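Local structure of SusD superfamily protein (Bacteroides vulgatus ATCC 8482, 3JQ0) at residues H117-V125 / R470-G478. The protein is of unknown function but, as a SusD-family protein of the outer membrane, probably binds sugars or other nutrients at the cell surface. Residues are numbered along the deposited sequence; the frame is centred on the assembly and turned at random.
Sequences HLLRSWGDV and RLLWPIDAG
Trp122 and Trp473 meet where the last turn of helix 97-122, in the TPR-like helical SusD fold, meets the extended segment that leads into helix 477-482. Their indoles are inclined at 44°, neither stacked nor edge-to-face; the closer touch is a CH-pi contact, with Trp473 CB over one face of the Trp122 five-membered ring, 3.9 Å from its centroid. A chi1 of -75°, with CG beside its own backbone N, brings the Trp122 indole to the 473-475 backbone, where NE1 gives its hydrogen, in the ring plane, to Pro474 O at 3.0 Å, although NE1 stands above that carbonyl's plane. Ile475 CG1 adds an oblique apolar touch at Trp122 CD1. A phenylalanine in place of Trp122 would probably leave Pro474 O without this donor and strip part of the cover from Trp473 CB. The backbones are tied directly as well: Trp473 N donates to Ser121 O at 2.8 Å, nearly in line with the carbonyl but with a bent N-H...O angle of 135°. Leu472 sets CD1 against Trp122 O and CD2 near Ser121 O and Arg120 O. Leu33 of helix 27-34 touches both tryptophans. A water accepts the hydrogen of Trp473 NE1, its oxygen 2.9 Å from that nitrogen, and also hydrogen-bonds to Ser121 OG.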
ATOM      1  N   HIS A 117      -2.619  -0.425 -11.344  1.00  6.81           N
ATOM      2  CA  HIS A 117      -3.052   0.802 -10.661  1.00  6.86           C
ATOM      3  C   HIS A 117      -4.000   1.600 -11.535  1.00  6.35           C
ATOM      4  O   HIS A 117      -5.024   2.115 -11.097  1.00  7.12           O
ATOM      5  CB  HIS A 117      -1.873   1.668 -10.261  1.00  6.89           C
ATOM      6  CG  HIS A 117      -1.180   1.247  -9.009  1.00  7.46           C
ATOM      7  ND1 HIS A 117      -1.736   1.333  -7.758  1.00  7.45           N
ATOM      8  CD2 HIS A 117       0.097   0.822  -8.838  1.00  8.94           C
ATOM      9  CE1 HIS A 117      -0.847   0.930  -6.875  1.00  9.32           C
ATOM     10  NE2 HIS A 117       0.275   0.595  -7.501  1.00  8.73           N
ATOM     11  N   LEU A 118      -3.643   1.750 -12.813  1.00  7.60           N
ATOM     12  CA  LEU A 118      -4.490   2.527 -13.740  1.00  7.41           C
ATOM     13  C   LEU A 118      -5.885   1.914 -13.902  1.00  6.96           C
ATOM     14  O   LEU A 118      -6.882   2.613 -13.881  1.00  7.80           O
ATOM     15  CB  LEU A 118      -3.806   2.696 -15.122  1.00  7.88           C
ATOM     16  CG  LEU A 118      -2.519   3.541 -15.152  1.00  7.73           C
ATOM     17  CD1 LEU A 118      -1.867   3.484 -16.532  1.00 10.60           C
ATOM     18  CD2 LEU A 118      -2.856   4.977 -14.782  1.00 11.56           C
ATOM     19  N   LEU A 119      -5.937   0.584 -14.048  1.00  6.93           N
ATOM     20  CA  LEU A 119      -7.231  -0.112 -14.208  1.00  7.39           C
ATOM     21  C   LEU A 119      -8.141   0.134 -13.003  1.00  7.08           C
ATOM     22  O   LEU A 119      -9.296   0.473 -13.149  1.00  7.31           O
ATOM     23  CB  LEU A 119      -6.983  -1.608 -14.325  1.00  7.62           C
ATOM     24  CG  LEU A 119      -8.240  -2.450 -14.391  1.00  8.56           C
ATOM     25  CD1 LEU A 119      -9.051  -2.226 -15.666  1.00 12.50           C
ATOM     26  CD2 LEU A 119      -7.904  -3.922 -14.200  1.00 10.32           C
ATOM     27  N   ARG A 120      -7.597  -0.047 -11.794  1.00  7.16           N
ATOM     28  CA  ARG A 120      -8.391   0.066 -10.581  1.00  6.97           C
ATOM     29  C   ARG A 120      -8.803   1.497 -10.277  1.00  6.59           C
ATOM     30  O   ARG A 120      -9.789   1.738  -9.599  1.00  7.20           O
ATOM     31  CB  ARG A 120      -7.645  -0.558  -9.399  1.00  7.03           C
ATOM     32  CG  ARG A 120      -7.458  -2.071  -9.513  1.00  7.55           C
ATOM     33  CD  ARG A 120      -6.717  -2.620  -8.315  1.00  7.60           C
ATOM     34  NE  ARG A 120      -5.310  -2.243  -8.374  1.00  7.04           N
ATOM     35  CZ  ARG A 120      -4.448  -2.513  -7.406  1.00  7.02           C
ATOM     36  NH1 ARG A 120      -4.850  -3.119  -6.307  1.00  7.72           N
ATOM     37  NH2 ARG A 120      -3.187  -2.120  -7.526  1.00  8.20           N
ATOM     38  N   SER A 121      -8.015   2.441 -10.781  1.00  6.31           N
ATOM     39  CA  SER A 121      -8.188   3.860 -10.434  1.00  7.01           C
ATOM     40  C   SER A 121      -8.956   4.639 -11.500  1.00  7.00           C
ATOM     41  O   SER A 121      -9.885   5.359 -11.184  1.00  7.49           O
ATOM     42  CB  SER A 121      -6.831   4.494 -10.120  1.00  7.76           C
ATOM     43  OG  SER A 121      -6.268   3.844  -8.982  1.00  7.42           O
ATOM     44  N   TRP A 122      -8.553   4.520 -12.768  1.00  7.17           N
ATOM     45  CA  TRP A 122      -9.174   5.200 -13.902  1.00  7.25           C
ATOM     46  C   TRP A 122     -10.027   4.329 -14.835  1.00  7.61           C
ATOM     47  O   TRP A 122     -10.857   4.879 -15.535  1.00  8.92           O
ATOM     48  CB  TRP A 122      -8.139   6.011 -14.685  1.00  7.75           C
ATOM     49  CG  TRP A 122      -7.745   7.287 -13.978  1.00  6.91           C
ATOM     50  CD1 TRP A 122      -8.465   8.479 -14.023  1.00  7.34           C
ATOM     51  CD2 TRP A 122      -6.631   7.529 -13.088  1.00  7.23           C
ATOM     52  NE1 TRP A 122      -7.842   9.422 -13.258  1.00  8.10           N
ATOM     53  CE2 TRP A 122      -6.749   8.861 -12.638  1.00  7.76           C
ATOM     54  CE3 TRP A 122      -5.573   6.763 -12.632  1.00  7.83           C
ATOM     55  CZ2 TRP A 122      -5.802   9.419 -11.778  1.00  8.11           C
ATOM     56  CZ3 TRP A 122      -4.659   7.327 -11.761  1.00  7.59           C
ATOM     57  CH2 TRP A 122      -4.789   8.626 -11.353  1.00  8.37           C
ATOM     58  N   GLY A 123      -9.864   3.004 -14.791  1.00  8.06           N
ATOM     59  CA  GLY A 123     -10.734   2.096 -15.561  1.00  8.52           C
ATOM     60  C   GLY A 123     -10.231   1.913 -16.970  1.00  8.49           C
ATOM     61  O   GLY A 123      -9.233   1.238 -17.229  1.00 10.02           O
ATOM     62  N   ASP A 124     -10.972   2.489 -17.935  1.00  8.76           N
ATOM     63  CA  ASP A 124     -10.606   2.466 -19.349  1.00  8.58           C
ATOM     64  C   ASP A 124      -9.456   3.462 -19.556  1.00  8.88           C
ATOM     65  O   ASP A 124      -9.609   4.618 -19.214  1.00  9.41           O
ATOM     66  CB  ASP A 124     -11.762   2.908 -20.240  1.00  9.40           C
ATOM     67  CG  ASP A 124     -13.010   2.046 -20.168  1.00 11.03           C
ATOM     68  OD1 ASP A 124     -13.067   1.033 -19.481  1.00 11.10           O
ATOM     69  OD2 ASP A 124     -13.937   2.421 -20.925  1.00 16.14           O
ATOM     70  N   VAL A 125      -8.327   3.001 -20.068  1.00  9.12           N
ATOM     71  CA  VAL A 125      -7.158   3.854 -20.242  1.00  9.39           C
ATOM     72  C   VAL A 125      -6.473   3.509 -21.554  1.00 10.01           C
ATOM     73  O   VAL A 125      -6.683   2.434 -22.121  1.00 10.09           O
ATOM     74  CB  VAL A 125      -6.144   3.706 -19.042  1.00  9.45           C
ATOM     75  CG1 VAL A 125      -6.790   4.162 -17.728  1.00 10.44           C
ATOM     76  CG2 VAL A 125      -5.561   2.276 -18.923  1.00 10.37           C
ATOM     77  N   ARG A 470     -19.070   6.913  -8.874  1.00  8.40           N
ATOM     78  CA  ARG A 470     -17.798   7.589  -8.821  1.00  8.34           C
ATOM     79  C   ARG A 470     -16.776   6.761  -8.017  1.00  7.97           C
ATOM     80  O   ARG A 470     -16.039   7.285  -7.179  1.00  8.09           O
ATOM     81  CB  ARG A 470     -17.943   9.002  -8.228  1.00  8.30           C
ATOM     82  CG  ARG A 470     -18.633   9.952  -9.180  1.00  9.33           C
ATOM     83  CD  ARG A 470     -18.739  11.344  -8.570  1.00  9.95           C
ATOM     84  NE  ARG A 470     -19.251  12.228  -9.600  1.00 10.47           N
ATOM     85  CZ  ARG A 470     -19.335  13.543  -9.486  1.00 11.62           C
ATOM     86  NH1 ARG A 470     -18.864  14.154  -8.416  1.00 14.04           N
ATOM     87  NH2 ARG A 470     -19.884  14.225 -10.479  1.00 13.33           N
ATOM     88  N   LEU A 471     -16.654   5.470  -8.339  1.00  7.66           N
ATOM     89  CA  LEU A 471     -15.633   4.642  -7.717  1.00  7.88           C
ATOM     90  C   LEU A 471     -14.263   4.827  -8.373  1.00  7.59           C
ATOM     91  O   LEU A 471     -13.244   4.602  -7.712  1.00  7.99           O
ATOM     92  CB  LEU A 471     -16.009   3.168  -7.782  1.00  8.49           C
ATOM     93  CG  LEU A 471     -17.320   2.841  -7.057  1.00  9.19           C
ATOM     94  CD1 LEU A 471     -17.530   1.318  -7.052  1.00 12.57           C
ATOM     95  CD2 LEU A 471     -17.286   3.345  -5.611  1.00 11.12           C
ATOM     96  N   LEU A 472     -14.250   5.226  -9.641  1.00  7.30           N
ATOM     97  CA  LEU A 472     -12.993   5.586 -10.339  1.00  7.09           C
ATOM     98  C   LEU A 472     -12.609   7.028  -9.933  1.00  6.98           C
ATOM     99  O   LEU A 472     -13.241   7.617  -9.066  1.00  8.07           O
ATOM    100  CB  LEU A 472     -13.195   5.377 -11.845  1.00  7.79           C
ATOM    101  CG  LEU A 472     -13.567   3.959 -12.269  1.00  8.60           C
ATOM    102  CD1 LEU A 472     -13.873   3.973 -13.793  1.00 10.04           C
ATOM    103  CD2 LEU A 472     -12.438   2.997 -11.944  1.00  9.98           C
ATOM    104  N   TRP A 473     -11.565   7.544 -10.582  1.00  6.94           N
ATOM    105  CA  TRP A 473     -11.068   8.880 -10.367  1.00  6.82           C
ATOM    106  C   TRP A 473     -11.338   9.717 -11.606  1.00  6.49           C
ATOM    107  O   TRP A 473     -11.327   9.200 -12.720  1.00  7.36           O
ATOM    108  CB  TRP A 473      -9.563   8.843 -10.116  1.00  7.51           C
ATOM    109  CG  TRP A 473      -9.154   8.207  -8.784  1.00  7.00           C
ATOM    110  CD1 TRP A 473      -9.345   6.911  -8.420  1.00  7.09           C
ATOM    111  CD2 TRP A 473      -8.421   8.816  -7.710  1.00  7.44           C
ATOM    112  NE1 TRP A 473      -8.857   6.695  -7.160  1.00  7.09           N
ATOM    113  CE2 TRP A 473      -8.269   7.850  -6.714  1.00  7.44           C
ATOM    114  CE3 TRP A 473      -7.917  10.095  -7.484  1.00  8.46           C
ATOM    115  CZ2 TRP A 473      -7.561   8.084  -5.531  1.00  7.74           C
ATOM    116  CZ3 TRP A 473      -7.231  10.340  -6.306  1.00  9.95           C
ATOM    117  CH2 TRP A 473      -7.074   9.338  -5.342  1.00  9.33           C
ATOM    118  N   PRO A 474     -11.582  11.014 -11.432  1.00  7.17           N
ATOM    119  CA  PRO A 474     -11.770  11.907 -12.576  1.00  7.28           C
ATOM    120  C   PRO A 474     -10.453  12.207 -13.284  1.00  7.38           C
ATOM    121  O   PRO A 474      -9.366  11.968 -12.733  1.00  7.60           O
ATOM    122  CB  PRO A 474     -12.355  13.155 -11.928  1.00  8.41           C
ATOM    123  CG  PRO A 474     -11.697  13.200 -10.551  1.00  7.82           C
ATOM    124  CD  PRO A 474     -11.579  11.735 -10.145  1.00  6.85           C
ATOM    125  N   ILE A 475     -10.559  12.757 -14.464  1.00  7.72           N
ATOM    126  CA  ILE A 475      -9.434  13.230 -15.272  1.00  7.54           C
ATOM    127  C   ILE A 475      -9.436  14.756 -15.307  1.00  7.91           C
ATOM    128  O   ILE A 475     -10.453  15.369 -15.556  1.00  8.02           O
ATOM    129  CB  ILE A 475      -9.501  12.668 -16.723  1.00  8.39           C
ATOM    130  CG1 ILE A 475      -9.643  11.138 -16.742  1.00  8.33           C
ATOM    131  CG2 ILE A 475      -8.266  13.132 -17.517  1.00  9.11           C
ATOM    132  CD1 ILE A 475     -10.020  10.585 -18.095  1.00 10.93           C
ATOM    133  N   ASP A 476      -8.280  15.353 -15.018  1.00  7.59           N
ATOM    134  CA  ASP A 476      -8.170  16.833 -14.994  1.00  7.62           C
ATOM    135  C   ASP A 476      -8.243  17.422 -16.391  1.00  7.87           C
ATOM    136  O   ASP A 476      -7.923  16.769 -17.404  1.00  8.29           O
ATOM    137  CB  ASP A 476      -6.893  17.247 -14.316  1.00  8.29           C
ATOM    138  CG  ASP A 476      -5.679  16.766 -15.043  1.00  7.95           C
ATOM    139  OD1 ASP A 476      -5.430  15.544 -15.059  1.00  9.77           O
ATOM    140  OD2 ASP A 476      -4.995  17.609 -15.673  1.00  9.65           O
ATOM    141  N   ALA A 477      -8.632  18.691 -16.425  1.00  7.45           N
ATOM    142  CA  ALA A 477      -8.730  19.409 -17.686  1.00  8.51           C
ATOM    143  C   ALA A 477      -7.423  19.549 -18.449  1.00  7.98           C
ATOM    144  O   ALA A 477      -7.409  19.503 -19.669  1.00  9.50           O
ATOM    145  CB  ALA A 477      -9.324  20.788 -17.424  1.00  8.84           C
ATOM    146  N   GLY A 478      -6.313  19.692 -17.748  1.00  8.34           N
ATOM    147  CA  GLY A 478      -5.023  19.765 -18.421  1.00  9.14           C
ATOM    148  C   GLY A 478      -4.756  18.502 -19.217  1.00  8.95           C
ATOM    149  O   GLY A 478      -4.241  18.518 -20.347  1.00 10.70           O
TER
HETATM  150  O   HOH W   1     -10.923   3.224  -7.427  1.00  7.52           O
HETATM  151  O   HOH W   2      -7.805   4.099  -6.573  1.00  7.49           O